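Local coordinates for macro domain-containing protein (Thermosipho africanus, PDB 7OMU) that joins a DarT-family domain and a macro domain in one chain, with adenosine-5-diphosphoribose bound in a pocket of the model, at residues Asp120-Thr125 and Cys171-Cys176; Arg90-Tyr95 and Gly162-Ile167. The protein carries 1 engineered substitution. All coordinates share one frame; numbering follows the deposited sequence.

Interaction 1 (Asp120-Thr125 and Cys171-Cys176)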
loop_
_atom_site.group_PDB
_atom_site.type_symbol
_atom_site.label_atom_id
_atom_site.label_comp_id
_atom_site.label_asym_id
_atom_site.label_seq_id
_atom_site.Cartn_x
_atom_site.Cartn_y
_atom_site.Cartn_z
ATOM N N ASP A 120 -20.694 13.894 -20.550
ATOM C CA ASP A 120 -19.969 14.010 -21.847
ATOM C C ASP A 120 -19.094 15.274 -21.845
ATOM O O ASP A 120 -18.596 15.635 -22.928
ATOM C CB ASP A 120 -20.942 13.980 -23.034
ATOM C CG ASP A 120 -22.002 15.066 -23.011
ATOM O OD1 ASP A 120 -22.318 15.560 -21.909
ATOM O OD2 ASP A 120 -22.511 15.407 -24.099
ATOM N N ASP A 121 -18.899 15.911 -20.682
ATOM C CA ASP A 121 -18.031 17.111 -20.517
ATOM C C ASP A 121 -16.857 16.777 -19.586
ATOM O O ASP A 121 -16.141 17.714 -19.177
ATOM C CB ASP A 121 -18.834 18.307 -19.995
ATOM C CG ASP A 121 -19.310 18.165 -18.558
ATOM O OD1 ASP A 121 -19.694 17.039 -18.171
ATOM O OD2 ASP A 121 -19.285 19.180 -17.833
ATOM N N ILE A 122 -16.672 15.493 -19.266
ATOM C CA ILE A 122 -15.588 14.992 -18.372
ATOM C C ILE A 122 -14.356 14.683 -19.217
ATOM O O ILE A 122 -14.482 14.587 -20.452
ATOM C CB ILE A 122 -16.021 13.741 -17.584
ATOM C CG1 ILE A 122 -16.254 12.539 -18.505
ATOM C CG2 ILE A 122 -17.223 14.057 -16.712
ATOM C CD1 ILE A 122 -16.286 11.212 -17.789
ATOM N N LEU A 123 -13.224 14.498 -18.538
ATOM C CA LEU A 123 -11.933 14.065 -19.126
ATOM C C LEU A 123 -11.417 12.862 -18.332
ATOM O O LEU A 123 -11.792 12.721 -17.151
ATOM C CB LEU A 123 -10.943 15.230 -19.077
ATOM C CG LEU A 123 -11.443 16.550 -19.656
ATOM C CD1 LEU A 123 -10.489 17.680 -19.319
ATOM C CD2 LEU A 123 -11.634 16.457 -21.155
ATOM N N ILE A 124 -10.601 12.032 -18.982
ATOM C CA ILE A 124 -10.001 10.799 -18.402
ATOM C C ILE A 124 -8.503 10.813 -18.711
ATOM O O ILE A 124 -8.138 10.914 -19.901
ATOM C CB ILE A 124 -10.726 9.550 -18.937
ATOM C CG1 ILE A 124 -12.169 9.515 -18.425
ATOM C CG2 ILE A 124 -9.968 8.280 -18.583
ATOM C CD1 ILE A 124 -13.018 8.415 -19.013
ATOM N N THR A 125 -7.682 10.742 -17.663
ATOM C CA THR A 125 -6.199 10.728 -17.727
ATOM C C THR A 125 -5.721 9.270 -17.724
ATOM O O THR A 125 -6.413 8.423 -17.122
ATOM C CB THR A 125 -5.608 11.526 -16.559
ATOM O OG1 THR A 125 -5.682 10.714 -15.385
ATOM C CG2 THR A 125 -6.327 12.835 -16.320
ATOM N N CYS A 171 -10.536 10.498 -13.420
ATOM C CA CYS A 171 -11.644 11.134 -14.170
ATOM C C CYS A 171 -11.764 12.582 -13.696
ATOM O O CYS A 171 -12.061 12.779 -12.507
ATOM C CB CYS A 171 -12.939 10.373 -13.928
ATOM S SG CYS A 171 -14.408 11.264 -14.486
ATOM N N LEU A 172 -11.506 13.548 -14.582
ATOM C CA LEU A 172 -11.550 15.003 -14.271
ATOM C C LEU A 172 -12.944 15.552 -14.601
ATOM O O LEU A 172 -13.311 15.573 -15.790
ATOM C CB LEU A 172 -10.466 15.730 -15.069
ATOM C CG LEU A 172 -9.047 15.201 -14.887
ATOM C CD1 LEU A 172 -8.085 15.945 -15.796
ATOM C CD2 LEU A 172 -8.598 15.306 -13.440
ATOM N N VAL A 173 -13.694 15.955 -13.572
ATOM C CA VAL A 173 -15.068 16.527 -13.680
ATOM C C VAL A 173 -14.947 18.033 -13.480
ATOM O O VAL A 173 -14.386 18.473 -12.478
ATOM C CB VAL A 173 -16.027 15.899 -12.652
ATOM C CG1 VAL A 173 -17.471 16.250 -12.947
ATOM C CG2 VAL A 173 -15.869 14.393 -12.568
ATOM N N PRO A 174 -15.449 18.865 -14.422
ATOM C CA PRO A 174 -15.261 20.313 -14.338
ATOM C C PRO A 174 -16.117 20.967 -13.244
ATOM O O PRO A 174 -17.209 20.499 -12.989
ATOM C CB PRO A 174 -15.653 20.801 -15.742
ATOM C CG PRO A 174 -16.657 19.773 -16.229
ATOM C CD PRO A 174 -16.203 18.462 -15.621
ATOM N N GLN A 175 -15.563 22.015 -12.625
ATOM C CA GLN A 175 -16.213 22.929 -11.647
ATOM C C GLN A 175 -16.524 22.181 -10.348
ATOM O O GLN A 175 -15.780 22.391 -9.373
ATOM C CB GLN A 175 -17.462 23.578 -12.243
ATOM C CG GLN A 175 -17.999 24.728 -11.403
ATOM C CD GLN A 175 -19.111 25.444 -12.125
ATOM O OE1 GLN A 175 -18.895 26.463 -12.777
ATOM N NE2 GLN A 175 -20.308 24.894 -12.029
ATOM N N CYS A 176 -17.585 21.367 -10.315
ATOM C CA CYS A 176 -18.042 20.666 -9.085
ATOM C C CYS A 176 -18.582 19.269 -9.426
ATOM O O CYS A 176 -18.803 18.971 -10.617
ATOM C CB CYS A 176 -19.082 21.489 -8.334
ATOM S SG CYS A 176 -20.793 21.042 -8.717
#
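Leu123 and Leu172 face each other as an antiparallel hydrogen-bonded pair, followed by Ile124 and Cys171 as a non-hydrogen-bonded pair; the axes of their strands approach to 4.6 Å and run at 151°. The Leu123 N–Leu172 O bond is 3.0 Å long and lies in the carbonyl plane of Leu172, whereas Leu172 N, 2.7 Å from Leu123 O, is tilted from the plane of the carbonyl it binds. Outside this pair, the CA atoms of Ile122 and Cys171 add C-H···O contacts to Leu172 O and Leu123 O.

On the face carrying the two leucines, Leu123 and Leu172 meet at their CB atoms, 4.1 Å apart. The branch of Leu172 is engaged further along: its CD1 lies 3.6 Å from Thr125 CG2, the two side chains crossing at about a right angle. CG2, anti to the carbonyl carbon of Thr125, is the branch that meets the leucine, while OG1 is bonded to Gly127 O and Ala170 N. Ile124 and Cys171 project to the opposite face, where the Cys171 SG meets Ile122 CD1 at 3.8 Å. Asp121 OD2 lies against Pro174 CG at the exposed end, the side chains crossing obliquely, while OD1 makes a salt bridge with Arg119 NE.

Backbone bonds from Cys171 and Val173 to strand 82-86, and from Ile124 to strand 136-138, continue the ladder on both sides. The contact is thus the central strand pair of a four-stranded antiparallel sheet in the DarT-family region.

Interaction 2 (Arg90-Tyr95 and Gly162-Ile167)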
loop_
_atom_site.group_PDB
_atom_site.type_symbol
_atom_site.label_atom_id
_atom_site.label_comp_id
_atom_site.label_asym_id
_atom_site.label_seq_id
_atom_site.Cartn_x
_atom_site.Cartn_y
_atom_site.Cartn_z
ATOM N N ARG A 90 -5.666 4.247 -3.288
ATOM C CA ARG A 90 -4.517 3.638 -2.567
ATOM C C ARG A 90 -3.279 3.776 -3.456
ATOM O O ARG A 90 -2.857 2.757 -4.045
ATOM C CB ARG A 90 -4.830 2.180 -2.223
ATOM C CG ARG A 90 -3.850 1.530 -1.259
ATOM C CD ARG A 90 -4.256 0.093 -0.979
ATOM N NE ARG A 90 -3.305 -0.630 -0.146
ATOM C CZ ARG A 90 -2.138 -1.124 -0.571
ATOM N NH1 ARG A 90 -1.754 -0.963 -1.830
ATOM N NH2 ARG A 90 -1.351 -1.775 0.272
ATOM N N ASN A 91 -2.722 4.994 -3.520
ATOM C CA ASN A 91 -1.759 5.453 -4.557
ATOM C C ASN A 91 -0.718 6.384 -3.933
ATOM O O ASN A 91 -0.865 6.801 -2.787
ATOM C CB ASN A 91 -2.523 6.120 -5.705
ATOM C CG ASN A 91 -3.199 7.412 -5.296
ATOM O OD1 ASN A 91 -2.612 8.246 -4.610
ATOM N ND2 ASN A 91 -4.436 7.593 -5.725
ATOM N N PRO A 92 0.365 6.748 -4.666
ATOM C CA PRO A 92 1.400 7.652 -4.153
ATOM C C PRO A 92 0.953 8.948 -3.460
ATOM O O PRO A 92 1.669 9.401 -2.591
ATOM C CB PRO A 92 2.148 8.040 -5.437
ATOM C CG PRO A 92 2.076 6.799 -6.276
ATOM C CD PRO A 92 0.690 6.257 -6.015
ATOM N N MET A 93 -0.171 9.533 -3.881
ATOM C CA MET A 93 -0.694 10.799 -3.306
ATOM C C MET A 93 -1.137 10.528 -1.868
ATOM O O MET A 93 -0.648 11.227 -0.955
ATOM C CB MET A 93 -1.875 11.356 -4.106
ATOM C CG MET A 93 -2.370 12.700 -3.588
ATOM S SD MET A 93 -1.022 13.908 -3.473
ATOM C CE MET A 93 -1.179 14.713 -5.069
ATOM N N LEU A 94 -2.014 9.540 -1.673
ATOM C CA LEU A 94 -2.504 9.137 -0.329
ATOM C C LEU A 94 -1.306 8.775 0.556
ATOM O O LEU A 94 -1.278 9.202 1.726
ATOM C CB LEU A 94 -3.470 7.958 -0.456
ATOM C CG LEU A 94 -4.131 7.520 0.849
ATOM C CD1 LEU A 94 -4.785 8.691 1.570
ATOM C CD2 LEU A 94 -5.160 6.444 0.585
ATOM N N TYR A 95 -0.339 8.042 0.004
ATOM C CA TYR A 95 0.905 7.649 0.708
ATOM C C TYR A 95 1.699 8.900 1.092
ATOM O O TYR A 95 2.222 8.937 2.219
ATOM C CB TYR A 95 1.767 6.720 -0.144
ATOM C CG TYR A 95 2.794 5.982 0.670
ATOM C CD1 TYR A 95 2.460 4.813 1.331
ATOM C CD2 TYR A 95 4.080 6.476 0.827
ATOM C CE1 TYR A 95 3.391 4.130 2.096
ATOM C CE2 TYR A 95 5.020 5.808 1.592
ATOM C CZ TYR A 95 4.674 4.629 2.226
ATOM O OH TYR A 95 5.588 3.960 2.986
ATOM N N GLY A 162 6.558 3.196 -15.180
ATOM C CA GLY A 162 5.581 4.300 -15.237
ATOM C C GLY A 162 4.350 4.028 -14.395
ATOM O O GLY A 162 3.466 4.897 -14.364
ATOM N N SER A 163 4.290 2.881 -13.711
ATOM C CA SER A 163 3.124 2.459 -12.891
ATOM C C SER A 163 2.861 3.494 -11.787
ATOM O O SER A 163 1.678 3.693 -11.450
ATOM C CB SER A 163 3.294 1.064 -12.337
ATOM O OG SER A 163 4.473 0.961 -11.563
ATOM N N LYS A 164 3.906 4.149 -11.270
ATOM C CA LYS A 164 3.775 5.210 -10.235
ATOM C C LYS A 164 2.994 6.399 -10.805
ATOM O O LYS A 164 2.308 7.085 -10.032
ATOM C CB LYS A 164 5.140 5.685 -9.736
ATOM C CG LYS A 164 5.068 6.567 -8.500
ATOM C CD LYS A 164 6.397 7.116 -8.044
ATOM C CE LYS A 164 6.272 7.897 -6.753
ATOM N NZ LYS A 164 7.389 8.852 -6.572
ATOM N N ARG A 165 3.118 6.652 -12.107
ATOM C CA ARG A 165 2.310 7.667 -12.829
ATOM C C ARG A 165 0.911 7.085 -13.065
ATOM O O ARG A 165 -0.058 7.683 -12.580
ATOM C CB ARG A 165 3.017 8.057 -14.131
ATOM C CG ARG A 165 2.378 9.216 -14.878
ATOM C CD ARG A 165 3.100 9.491 -16.188
ATOM N NE ARG A 165 3.196 8.316 -17.043
ATOM C CZ ARG A 165 2.197 7.797 -17.755
ATOM N NH1 ARG A 165 0.992 8.346 -17.737
ATOM N NH2 ARG A 165 2.411 6.720 -18.491
ATOM N N LYS A 166 0.834 5.926 -13.724
ATOM C CA LYS A 166 -0.416 5.311 -14.257
ATOM C C LYS A 166 -1.454 5.079 -13.152
ATOM O O LYS A 166 -2.646 5.228 -13.446
ATOM C CB LYS A 166 -0.111 3.987 -14.968
ATOM C CG LYS A 166 0.679 4.126 -16.262
ATOM C CD LYS A 166 0.921 2.819 -16.981
ATOM C CE LYS A 166 1.960 2.959 -18.073
ATOM N NZ LYS A 166 1.922 1.825 -19.025
ATOM N N ILE A 167 -1.029 4.708 -11.943
ATOM C CA ILE A 167 -1.946 4.288 -10.836
ATOM C C ILE A 167 -2.790 5.482 -10.364
ATOM O O ILE A 167 -3.882 5.259 -9.799
ATOM C CB ILE A 167 -1.161 3.647 -9.678
ATOM C CG1 ILE A 167 -2.109 2.962 -8.693
ATOM C CG2 ILE A 167 -0.259 4.661 -8.982
ATOM C CD1 ILE A 167 -1.413 2.124 -7.656
#
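Pro92 and Ile167 form the close part of this contact: Pro92 CD lies 3.5 Å from Ile167 CG2, with the proline ring and the isoleucine side chain crossing obliquely. Ile167 spreads its branches over the turn that starts helix 92-99. Its CG1 is anti to the backbone N (chi1 -168°), CG2 also approaches Asn91 CB at 4.2 Å, and CD1 reaches to 3.9 Å from the carbonyl oxygen of Arg90. These contacts involve methyl and methylene groups and one backbone oxygen, and Asn91, Pro92 and Ile167 are all buried.

Toward Lys164 the packing thins. Pro92 CG touches Lys164 CG at 3.7 Å, but beyond that atom the lysine chain runs on extended, and its NZ hydrogen-bonds to Ala299 O, within the macro-family region. Lys164 is partly exposed. On the outer side of helix 163-166, Lys166 is exposed, and Arg165, whose CB points away from helix 92-99, hydrogen-bonds to Thr134.

The polar end of Asn91 serves its own helix. Asn91 is the N-cap of helix 92-99, and its OD1 accepts from Leu94 N at 3.3 Å, a nearly straight bond (162° at the hydrogen) whose donor is tilted from the amide plane, and weakly from Met93 N. Its ND2 donates to Gln88 O, so the amide is held at both ends. Arg90 likewise directs its guanidinium to another partner, Glu155 O.

With 188 Å² buried and none of the hydrogen bonds linking the two segments directly, their mutual contact is van der Waals packing, chiefly of Pro92 against Ile167 and Lys164. Polar groups instead cap the first helix and tie the pair to neighbouring parts of the chain, including the macro region.

How the interactions relate
From the N terminus, the chain meets residues 90-95 first, passes through strand 107-113 to 120-125, and returns through helix 145-148 to 162-167 and then 171-176. Interaction 2 closes a loop of 66 residues and interaction 1 one of 45; because their segments alternate, the two loops cross. Helix 163-166 is followed in the chain by strand 170-174, so the second half of each contact comes from one continuous run of chain, although the contact centres are 19 Å apart. Interaction 1 lies within the antiparallel sheet, while interaction 2 packs the start of helix 92-99 against Lys164 and Ile167, near the macro region. Both belong to the DarT-family part of the chain.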